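Long-range contacts in cellulase (Bacillus sp. BG-CS10, PDB 5E09), which probably hydrolyses internal beta-1,4-glucosidic bonds of cellulose, using a glycoside hydrolase family 5 barrel joined to carbohydrate-binding modules: residues G338-A343 with S421-H426; T342-L347 with Q359-H364; N346-R351 with F427-V432. All coordinates share one frame; numbering follows the deposited sequence.

Contact 1 of 3, residues G338-A343 with S421-H426; sequences GRSATA and SGADWH
The indole of Trp-425 lies flat against the backbone where Thr-342 passes into Ala-343. Thr-342 CA sits over the face of the six-membered ring in a CH-pi contact, 4.1 Å from its centroid, and Ala-343 N lies over the same face. Thr-342 CG2 touches CZ3 of Trp-425 at 3.7 Å, while Ala-343 CB reaches NE1 of Trp-425 at 3.8 Å; NE1 also gives a weak hydrogen bond to Ser-345 O. This end is buried, and Lys-291 of the barrel helix 286-302 also touches the indole. An alanine in place of Trp-425 would probably open a gap beside Thr-342 and Ala-343 and leave Ser-345 O without its weak N-H partner. Toward the exposed Ser-421 and Gly-422 the two segments touch more sparsely. Ala-423 N gives an almost straight bond to Ser-340 OG (2.9 Å, 174°), and a side chain at Gly-422 would run into Ser-340 CA. Beyond that, water does the work: one molecule joins Ala-341 O to Ala-423 O, and a second takes the N-H of Ala-341 (2.7 Å from Ala-341 N) and donates to Ser-421 O and Ala-423 O. The tryptophan, carried by strand 425-432, packs across onto strand 342-343 of the other sheet, consistent with the core of an immunoglobulin-like beta sandwich of the E-set kind.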
loop_
_atom_site.group_PDB
_atom_site.type_symbol
_atom_site.label_atom_id
_atom_site.label_comp_id
_atom_site.label_asym_id
_atom_site.label_seq_id
_atom_site.Cartn_x
_atom_site.Cartn_y
_atom_site.Cartn_z
ATOM N N GLY A 338 -11.045 5.648 15.314
ATOM C CA GLY A 338 -12.137 6.433 14.773
ATOM C C GLY A 338 -11.683 7.394 13.702
ATOM O O GLY A 338 -10.500 7.469 13.373
ATOM N N ARG A 339 -12.633 8.142 13.160
ATOM C CA ARG A 339 -12.366 9.011 12.021
ATOM C C ARG A 339 -11.569 10.262 12.390
ATOM O O ARG A 339 -11.737 10.819 13.476
ATOM C CB ARG A 339 -13.684 9.415 11.353
ATOM C CG ARG A 339 -14.485 8.229 10.833
ATOM C CD ARG A 339 -15.277 8.591 9.585
ATOM N NE ARG A 339 -14.404 8.948 8.467
ATOM C CZ ARG A 339 -14.845 9.317 7.269
ATOM N NH1 ARG A 339 -16.151 9.377 7.033
ATOM N NH2 ARG A 339 -13.983 9.627 6.308
ATOM N N SER A 340 -10.697 10.684 11.477
ATOM C CA SER A 340 -9.969 11.944 11.596
ATOM C C SER A 340 -10.511 12.946 10.596
ATOM O O SER A 340 -10.925 12.573 9.497
ATOM C CB SER A 340 -8.468 11.751 11.362
ATOM O OG SER A 340 -7.895 10.936 12.362
ATOM N N ALA A 341 -10.507 14.219 10.974
ATOM C CA ALA A 341 -10.829 15.268 10.026
ATOM C C ALA A 341 -9.690 15.380 9.022
ATOM O O ALA A 341 -8.528 15.102 9.340
ATOM C CB ALA A 341 -11.061 16.593 10.732
ATOM N N THR A 342 -10.030 15.764 7.800
ATOM C CA THR A 342 -9.025 15.997 6.780
ATOM C C THR A 342 -9.340 17.340 6.142
ATOM O O THR A 342 -10.205 18.069 6.627
ATOM C CB THR A 342 -8.998 14.869 5.719
ATOM O OG1 THR A 342 -10.254 14.821 5.031
ATOM C CG2 THR A 342 -8.746 13.516 6.370
ATOM N N ALA A 343 -8.636 17.672 5.069
ATOM C CA ALA A 343 -8.940 18.869 4.297
ATOM C C ALA A 343 -8.726 18.579 2.814
ATOM O O ALA A 343 -8.159 17.548 2.458
ATOM C CB ALA A 343 -8.083 20.037 4.753
ATOM N N SER A 421 -11.446 15.099 18.235
ATOM C CA SER A 421 -11.089 13.694 18.103
ATOM C C SER A 421 -10.302 13.460 16.817
ATOM O O SER A 421 -10.468 14.192 15.839
ATOM C CB SER A 421 -12.343 12.818 18.127
ATOM O OG SER A 421 -12.011 11.465 18.383
ATOM N N GLY A 422 -9.441 12.444 16.828
ATOM C CA GLY A 422 -8.699 12.049 15.642
ATOM C C GLY A 422 -7.300 12.624 15.588
ATOM O O GLY A 422 -6.853 13.282 16.525
ATOM N N ALA A 423 -6.603 12.373 14.485
ATOM C CA ALA A 423 -5.249 12.885 14.316
ATOM C C ALA A 423 -5.269 14.357 13.937
ATOM O O ALA A 423 -6.252 14.860 13.382
ATOM C CB ALA A 423 -4.499 12.080 13.260
ATOM N N ASP A 424 -4.174 15.041 14.241
ATOM C CA ASP A 424 -3.989 16.412 13.801
ATOM C C ASP A 424 -3.715 16.442 12.306
ATOM O O ASP A 424 -3.097 15.522 11.769
ATOM C CB ASP A 424 -2.842 17.077 14.560
ATOM C CG ASP A 424 -3.185 17.345 16.011
ATOM O OD1 ASP A 424 -4.390 17.388 16.340
ATOM O OD2 ASP A 424 -2.249 17.515 16.821
ATOM N N TRP A 425 -4.177 17.497 11.637
ATOM C CA TRP A 425 -3.919 17.635 10.212
ATOM C C TRP A 425 -2.847 18.692 10.002
ATOM O O TRP A 425 -2.926 19.772 10.574
ATOM C CB TRP A 425 -5.202 17.996 9.455
ATOM C CG TRP A 425 -5.029 18.068 7.962
ATOM C CD1 TRP A 425 -4.794 19.191 7.218
ATOM C CD2 TRP A 425 -5.079 16.976 7.034
ATOM N NE1 TRP A 425 -4.699 18.865 5.887
ATOM C CE2 TRP A 425 -4.867 17.507 5.746
ATOM C CE3 TRP A 425 -5.285 15.596 7.165
ATOM C CZ2 TRP A 425 -4.851 16.712 4.592
ATOM C CZ3 TRP A 425 -5.267 14.803 6.018
ATOM C CH2 TRP A 425 -5.050 15.365 4.753
ATOM N N HIS A 426 -1.839 18.390 9.188
ATOM C CA HIS A 426 -0.715 19.305 9.035
ATOM C C HIS A 426 -0.681 19.981 7.677
ATOM O O HIS A 426 -0.378 19.353 6.667
ATOM C CB HIS A 426 0.604 18.571 9.274
ATOM C CG HIS A 426 0.692 17.931 10.621
ATOM N ND1 HIS A 426 0.120 16.710 10.901
ATOM C CD2 HIS A 426 1.252 18.360 11.777
ATOM C CE1 HIS A 426 0.339 16.405 12.167
ATOM N NE2 HIS A 426 1.023 17.390 12.721
HETATM O O HOH W 1 -6.083 14.248 10.364
HETATM O O HOH W 2 -8.933 14.603 13.155
#

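Contact 2 of 3, residues T342-L347 with Q359-H364; sequences TAESNL and QDIQLH
Thr-342 and Ala-343 form the short edge strand of a four-stranded antiparallel sheet, paired with His-364 and Leu-363 on strand 359-364. Thr-342 and His-364 make the hydrogen-bonded pair: Thr-342 N gives to His-364 O at 2.8 Å, and His-364 N returns a bond to Thr-342 O at 2.7 Å. Ala-343 and Leu-363 are the non-hydrogen-bonded pair next to it. On their face of the sheet Ala-343 CB meets CD1 of Leu-363 at 3.9 Å and, a little farther off, CG2 of Ile-361; Phe-427 of strand 425-432 packs against this side. On the other face the hydroxyl of Thr-342 comes up to the edge of the His-364 imidazole, OG1 lying in the ring plane 3.3 Å from CD2.

Past Ala-343 the chain turns out of strand geometry, yet Glu-344 still grips Gln-362 twice. Its backbone N donates to Gln-362 O at 2.9 Å. CG of Glu-344 stands between the backbone N and the carbonyl carbon (chi1 59°), and the extended chain beyond it carries the carboxylate to Gln-362 N. OE2 of Glu-344 takes that N-H at 3.0 Å in a nearly straight bond (172°), met from well above the carboxylate plane. Just downstream, Leu-347 N donates to Ser-345 OG at 2.8 Å, an ST turn that leads into strand 347-351.

The side-chain oxygen of Glu-344 thus fills the place that a backbone carbonyl would hold in a continued strand pair. Taking an N-H would probably favour the ionised carboxylate, although this residue lies at the exposed margin of the sheet and water should temper the effect.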
loop_
_atom_site.group_PDB
_atom_site.type_symbol
_atom_site.label_atom_id
_atom_site.label_comp_id
_atom_site.label_asym_id
_atom_site.label_seq_id
_atom_site.Cartn_x
_atom_site.Cartn_y
_atom_site.Cartn_z
ATOM N N THR A 342 -10.030 15.764 7.800
ATOM C CA THR A 342 -9.025 15.997 6.780
ATOM C C THR A 342 -9.340 17.340 6.142
ATOM O O THR A 342 -10.205 18.069 6.627
ATOM C CB THR A 342 -8.998 14.869 5.719
ATOM O OG1 THR A 342 -10.254 14.821 5.031
ATOM C CG2 THR A 342 -8.746 13.516 6.370
ATOM N N ALA A 343 -8.636 17.672 5.069
ATOM C CA ALA A 343 -8.940 18.869 4.297
ATOM C C ALA A 343 -8.726 18.579 2.814
ATOM O O ALA A 343 -8.159 17.548 2.458
ATOM C CB ALA A 343 -8.083 20.037 4.753
ATOM N N GLU A 344 -9.175 19.490 1.954
ATOM C CA GLU A 344 -9.077 19.309 0.508
ATOM C C GLU A 344 -7.628 19.154 0.048
ATOM O O GLU A 344 -7.365 18.622 -1.029
ATOM C CB GLU A 344 -9.731 20.482 -0.221
ATOM C CG GLU A 344 -9.114 21.830 0.112
ATOM C CD GLU A 344 -9.805 22.983 -0.593
ATOM O OE1 GLU A 344 -10.493 22.737 -1.609
ATOM O OE2 GLU A 344 -9.659 24.137 -0.127
ATOM N N SER A 345 -6.698 19.609 0.877
ATOM C CA SER A 345 -5.279 19.552 0.572
ATOM C C SER A 345 -4.472 19.683 1.864
ATOM O O SER A 345 -4.958 20.251 2.847
ATOM C CB SER A 345 -4.904 20.660 -0.414
ATOM O OG SER A 345 -3.502 20.850 -0.461
ATOM N N ASN A 346 -3.253 19.153 1.876
ATOM C CA ASN A 346 -2.378 19.342 3.026
ATOM C C ASN A 346 -1.397 20.472 2.738
ATOM O O ASN A 346 -0.443 20.691 3.479
ATOM C CB ASN A 346 -1.627 18.053 3.372
ATOM C CG ASN A 346 -0.484 17.768 2.417
ATOM O OD1 ASN A 346 -0.632 17.889 1.204
ATOM N ND2 ASN A 346 0.663 17.397 2.961
ATOM N N LEU A 347 -1.649 21.186 1.645
ATOM C CA LEU A 347 -0.791 22.277 1.210
ATOM C C LEU A 347 -1.540 23.608 1.195
ATOM O O LEU A 347 -2.719 23.667 0.848
ATOM C CB LEU A 347 -0.236 21.999 -0.189
ATOM C CG LEU A 347 0.493 20.674 -0.425
ATOM C CD1 LEU A 347 0.979 20.601 -1.864
ATOM C CD2 LEU A 347 1.656 20.496 0.549
ATOM N N GLN A 359 -6.817 33.445 3.005
ATOM C CA GLN A 359 -6.951 32.236 2.194
ATOM C C GLN A 359 -7.906 31.230 2.814
ATOM O O GLN A 359 -7.781 30.888 3.987
ATOM C CB GLN A 359 -5.586 31.576 1.971
ATOM C CG GLN A 359 -4.591 32.439 1.212
ATOM C CD GLN A 359 -3.996 31.726 0.014
ATOM O OE1 GLN A 359 -4.018 30.494 -0.068
ATOM N NE2 GLN A 359 -3.463 32.499 -0.928
ATOM N N ASP A 360 -8.857 30.758 2.014
ATOM C CA ASP A 360 -9.841 29.784 2.476
ATOM C C ASP A 360 -9.371 28.357 2.216
ATOM O O ASP A 360 -8.614 28.104 1.277
ATOM C CB ASP A 360 -11.191 30.021 1.797
ATOM C CG ASP A 360 -11.956 31.186 2.407
ATOM O OD1 ASP A 360 -11.347 31.972 3.163
ATOM O OD2 ASP A 360 -13.167 31.317 2.127
ATOM N N ILE A 361 -9.829 27.435 3.059
ATOM C CA ILE A 361 -9.419 26.034 3.034
ATOM C C ILE A 361 -10.587 25.147 3.438
ATOM O O ILE A 361 -11.122 25.279 4.539
ATOM C CB ILE A 361 -8.244 25.742 3.998
ATOM C CG1 ILE A 361 -7.036 26.627 3.692
ATOM C CG2 ILE A 361 -7.860 24.272 3.936
ATOM C CD1 ILE A 361 -6.124 26.814 4.877
ATOM N N GLN A 362 -10.975 24.235 2.556
ATOM C CA GLN A 362 -12.111 23.368 2.829
ATOM C C GLN A 362 -11.693 22.207 3.726
ATOM O O GLN A 362 -10.839 21.399 3.365
ATOM C CB GLN A 362 -12.720 22.857 1.517
ATOM C CG GLN A 362 -13.902 21.917 1.690
ATOM C CD GLN A 362 -15.118 22.605 2.282
ATOM O OE1 GLN A 362 -15.668 22.152 3.289
ATOM N NE2 GLN A 362 -15.550 23.701 1.657
ATOM N N LEU A 363 -12.287 22.149 4.911
ATOM C CA LEU A 363 -12.066 21.054 5.840
ATOM C C LEU A 363 -13.079 19.942 5.586
ATOM O O LEU A 363 -14.196 20.207 5.148
ATOM C CB LEU A 363 -12.178 21.551 7.283
ATOM C CG LEU A 363 -10.913 21.854 8.087
ATOM C CD1 LEU A 363 -9.837 22.529 7.237
ATOM C CD2 LEU A 363 -11.278 22.717 9.295
ATOM N N HIS A 364 -12.677 18.701 5.839
ATOM C CA HIS A 364 -13.606 17.576 5.878
ATOM C C HIS A 364 -13.623 17.064 7.301
ATOM O O HIS A 364 -12.766 16.271 7.684
ATOM C CB HIS A 364 -13.198 16.448 4.924
ATOM C CG HIS A 364 -12.895 16.901 3.533
ATOM N ND1 HIS A 364 -13.746 17.714 2.809
ATOM C CD2 HIS A 364 -11.847 16.638 2.718
ATOM C CE1 HIS A 364 -13.225 17.942 1.620
ATOM N NE2 HIS A 364 -12.072 17.299 1.536
#

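Contact 3 of 3, residues N346-R351 with F427-V432; sequences NLIHVR and FQLQNV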
loop_
_atom_site.group_PDB
_atom_site.type_symbol
_atom_site.label_atom_id
_atom_site.label_comp_id
_atom_site.label_asym_id
_atom_site.label_seq_id
_atom_site.Cartn_x
_atom_site.Cartn_y
_atom_site.Cartn_z
ATOM N N ASN A 346 -3.253 19.153 1.876
ATOM C CA ASN A 346 -2.378 19.342 3.026
ATOM C C ASN A 346 -1.397 20.472 2.738
ATOM O O ASN A 346 -0.443 20.691 3.479
ATOM C CB ASN A 346 -1.627 18.053 3.372
ATOM C CG ASN A 346 -0.484 17.768 2.417
ATOM O OD1 ASN A 346 -0.632 17.889 1.204
ATOM N ND2 ASN A 346 0.663 17.397 2.961
ATOM N N LEU A 347 -1.649 21.186 1.645
ATOM C CA LEU A 347 -0.791 22.277 1.210
ATOM C C LEU A 347 -1.540 23.608 1.195
ATOM O O LEU A 347 -2.719 23.667 0.848
ATOM C CB LEU A 347 -0.236 21.999 -0.189
ATOM C CG LEU A 347 0.493 20.674 -0.425
ATOM C CD1 LEU A 347 0.979 20.601 -1.864
ATOM C CD2 LEU A 347 1.656 20.496 0.549
ATOM N N ILE A 348 -0.835 24.670 1.572
ATOM C CA ILE A 348 -1.308 26.036 1.407
ATOM C C ILE A 348 -0.301 26.803 0.563
ATOM O O ILE A 348 0.827 27.041 1.000
ATOM C CB ILE A 348 -1.476 26.751 2.749
ATOM C CG1 ILE A 348 -2.500 26.029 3.620
ATOM C CG2 ILE A 348 -1.872 28.205 2.535
ATOM C CD1 ILE A 348 -2.560 26.574 5.029
ATOM N N HIS A 349 -0.700 27.188 -0.643
ATOM C CA HIS A 349 0.206 27.895 -1.539
ATOM C C HIS A 349 0.044 29.406 -1.473
ATOM O O HIS A 349 -1.065 29.934 -1.531
ATOM C CB HIS A 349 0.009 27.431 -2.982
ATOM C CG HIS A 349 0.248 25.965 -3.179
ATOM N ND1 HIS A 349 -0.756 25.034 -3.071
ATOM C CD2 HIS A 349 1.380 25.282 -3.461
ATOM C CE1 HIS A 349 -0.254 23.827 -3.291
ATOM N NE2 HIS A 349 1.036 23.949 -3.524
ATOM N N VAL A 350 1.172 30.092 -1.363
ATOM C CA VAL A 350 1.207 31.538 -1.441
ATOM C C VAL A 350 2.233 31.950 -2.490
ATOM O O VAL A 350 3.398 31.559 -2.421
ATOM C CB VAL A 350 1.549 32.164 -0.079
ATOM C CG1 VAL A 350 1.853 33.644 -0.225
ATOM C CG2 VAL A 350 0.412 31.930 0.915
ATOM N N ARG A 351 1.795 32.723 -3.475
ATOM C CA ARG A 351 2.691 33.185 -4.524
ATOM C C ARG A 351 3.655 34.239 -3.991
ATOM O O ARG A 351 3.231 35.263 -3.470
ATOM C CB ARG A 351 1.893 33.736 -5.703
ATOM C CG ARG A 351 1.392 32.661 -6.645
ATOM C CD ARG A 351 2.545 32.066 -7.441
ATOM N NE ARG A 351 2.976 32.965 -8.505
ATOM C CZ ARG A 351 2.849 32.698 -9.799
ATOM N NH1 ARG A 351 2.323 31.545 -10.191
ATOM N NH2 ARG A 351 3.261 33.577 -10.700
ATOM N N PHE A 427 -0.981 21.273 7.663
ATOM C CA PHE A 427 -0.825 22.078 6.460
ATOM C C PHE A 427 0.623 22.503 6.266
ATOM O O PHE A 427 1.235 23.077 7.169
ATOM C CB PHE A 427 -1.710 23.322 6.518
ATOM C CG PHE A 427 -3.177 23.020 6.552
ATOM C CD1 PHE A 427 -3.827 22.548 5.421
ATOM C CD2 PHE A 427 -3.908 23.217 7.707
ATOM C CE1 PHE A 427 -5.183 22.272 5.447
ATOM C CE2 PHE A 427 -5.266 22.947 7.742
ATOM C CZ PHE A 427 -5.903 22.472 6.612
ATOM N N GLN A 428 1.162 22.222 5.085
ATOM C CA GLN A 428 2.456 22.755 4.687
ATOM C C GLN A 428 2.235 24.108 4.013
ATOM O O GLN A 428 1.546 24.196 2.997
ATOM C CB GLN A 428 3.179 21.788 3.738
ATOM C CG GLN A 428 3.133 20.323 4.171
ATOM C CD GLN A 428 4.024 20.024 5.367
ATOM O OE1 GLN A 428 5.201 20.383 5.386
ATOM N NE2 GLN A 428 3.465 19.352 6.368
ATOM N N LEU A 429 2.798 25.164 4.587
ATOM C CA LEU A 429 2.669 26.502 4.016
ATOM C C LEU A 429 3.761 26.723 2.971
ATOM O O LEU A 429 4.910 27.024 3.307
ATOM C CB LEU A 429 2.734 27.563 5.118
ATOM C CG LEU A 429 2.632 29.041 4.738
ATOM C CD1 LEU A 429 1.439 29.303 3.830
ATOM C CD2 LEU A 429 2.536 29.891 5.996
ATOM N N GLN A 430 3.395 26.557 1.701
ATOM C CA GLN A 430 4.354 26.625 0.602
ATOM C C GLN A 430 4.445 28.018 -0.023
ATOM O O GLN A 430 3.465 28.516 -0.576
ATOM C CB GLN A 430 3.984 25.613 -0.492
ATOM C CG GLN A 430 3.888 24.161 -0.041
ATOM C CD GLN A 430 5.208 23.617 0.479
ATOM O OE1 GLN A 430 5.330 23.288 1.658
ATOM N NE2 GLN A 430 6.198 23.519 -0.397
ATOM N N ASN A 431 5.622 28.638 0.056
ATOM C CA ASN A 431 5.904 29.840 -0.723
ATOM C C ASN A 431 6.363 29.427 -2.115
ATOM O O ASN A 431 7.449 28.881 -2.271
ATOM C CB ASN A 431 6.973 30.706 -0.042
ATOM C CG ASN A 431 6.975 32.151 -0.543
ATOM O OD1 ASN A 431 6.026 32.599 -1.194
ATOM N ND2 ASN A 431 8.042 32.885 -0.234
ATOM N N VAL A 432 5.544 29.671 -3.128
ATOM C CA VAL A 432 5.911 29.224 -4.462
ATOM C C VAL A 432 6.120 30.362 -5.443
ATOM O O VAL A 432 5.649 31.485 -5.251
ATOM C CB VAL A 432 4.849 28.270 -5.053
ATOM C CG1 VAL A 432 4.676 27.053 -4.159
ATOM C CG2 VAL A 432 3.529 28.994 -5.242
HETATM O O HOH W 3 1.231 17.606 5.818
#
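Ile-348 and Leu-429 face the same way from two neighbouring parallel strands, 347-351 and 425-432, at the edge of a mixed sheet. An opening strand that first pairs antiparallel in one sheet and then crosses to run parallel with the last strand of the other is known from many immunoglobulin-like sandwiches, and fits the E-set assignment of this module. Five backbone bonds join the pair, alternating in direction from Gln-428 N to Asn-346 O (2.7 Å) through to Val-432 N to Val-350 O (2.9 Å).

The side chain of Ile-348 spreads over its neighbours branch by branch. CB lies as near to Gln-428 O as to CD1 of Leu-429, 4.0 Å from each, and CG2 closes on that same methyl, Leu-429 CD1, at 3.7 Å. The other branch leaves anti to the carbonyl carbon (chi1 -61°): CG1 passes beside CB and CD1 of Phe-427, and the tip, CD1 of Ile-348, rests 3.7 Å from CB of Phe-427. Ile-361 of the facing sheet touches Ile-348 as well, so this face is sandwich core.

The other face carries Leu-347, His-349 and Arg-351 beside Gln-428, Gln-430 and Val-432. Val-432 CG1 meets the imidazole at its edge, 3.8 Å from CD2 of His-349. Arg-351 crosses Val-432 at about a right angle and forms a salt bridge through NH1 to Glu-520 of the C-terminal module. At the start of the pair Asn-346 OD1 accepts from Gln-285 NE2, and a single water accepts from Asn-346 ND2 and Gln-428 NE2, 2.9 Å from each.

In the fold
The three contacts follow one piece of chain as it leaves the barrel's last helix and enters the X2 module. Contacts 1 and 2 have centres about 12 Å apart and share Thr-342 and Ala-343; contacts 2 and 3, about 11 Å apart, share Asn-346 and Leu-347. Contact 2 binds this chain to one sheet and contact 3 to the other, while contact 1 packs between them. Trp-425 and Phe-427, on the strand common to contacts 1 and 3, meet edge-to-face. They lie largely within the X2 module, with contact 1 on its barrel side, against helix 286-302, and contact 3, about 19 Å from contact 1, reaching the C-terminal module through Arg-351. No ligand lies among their atoms.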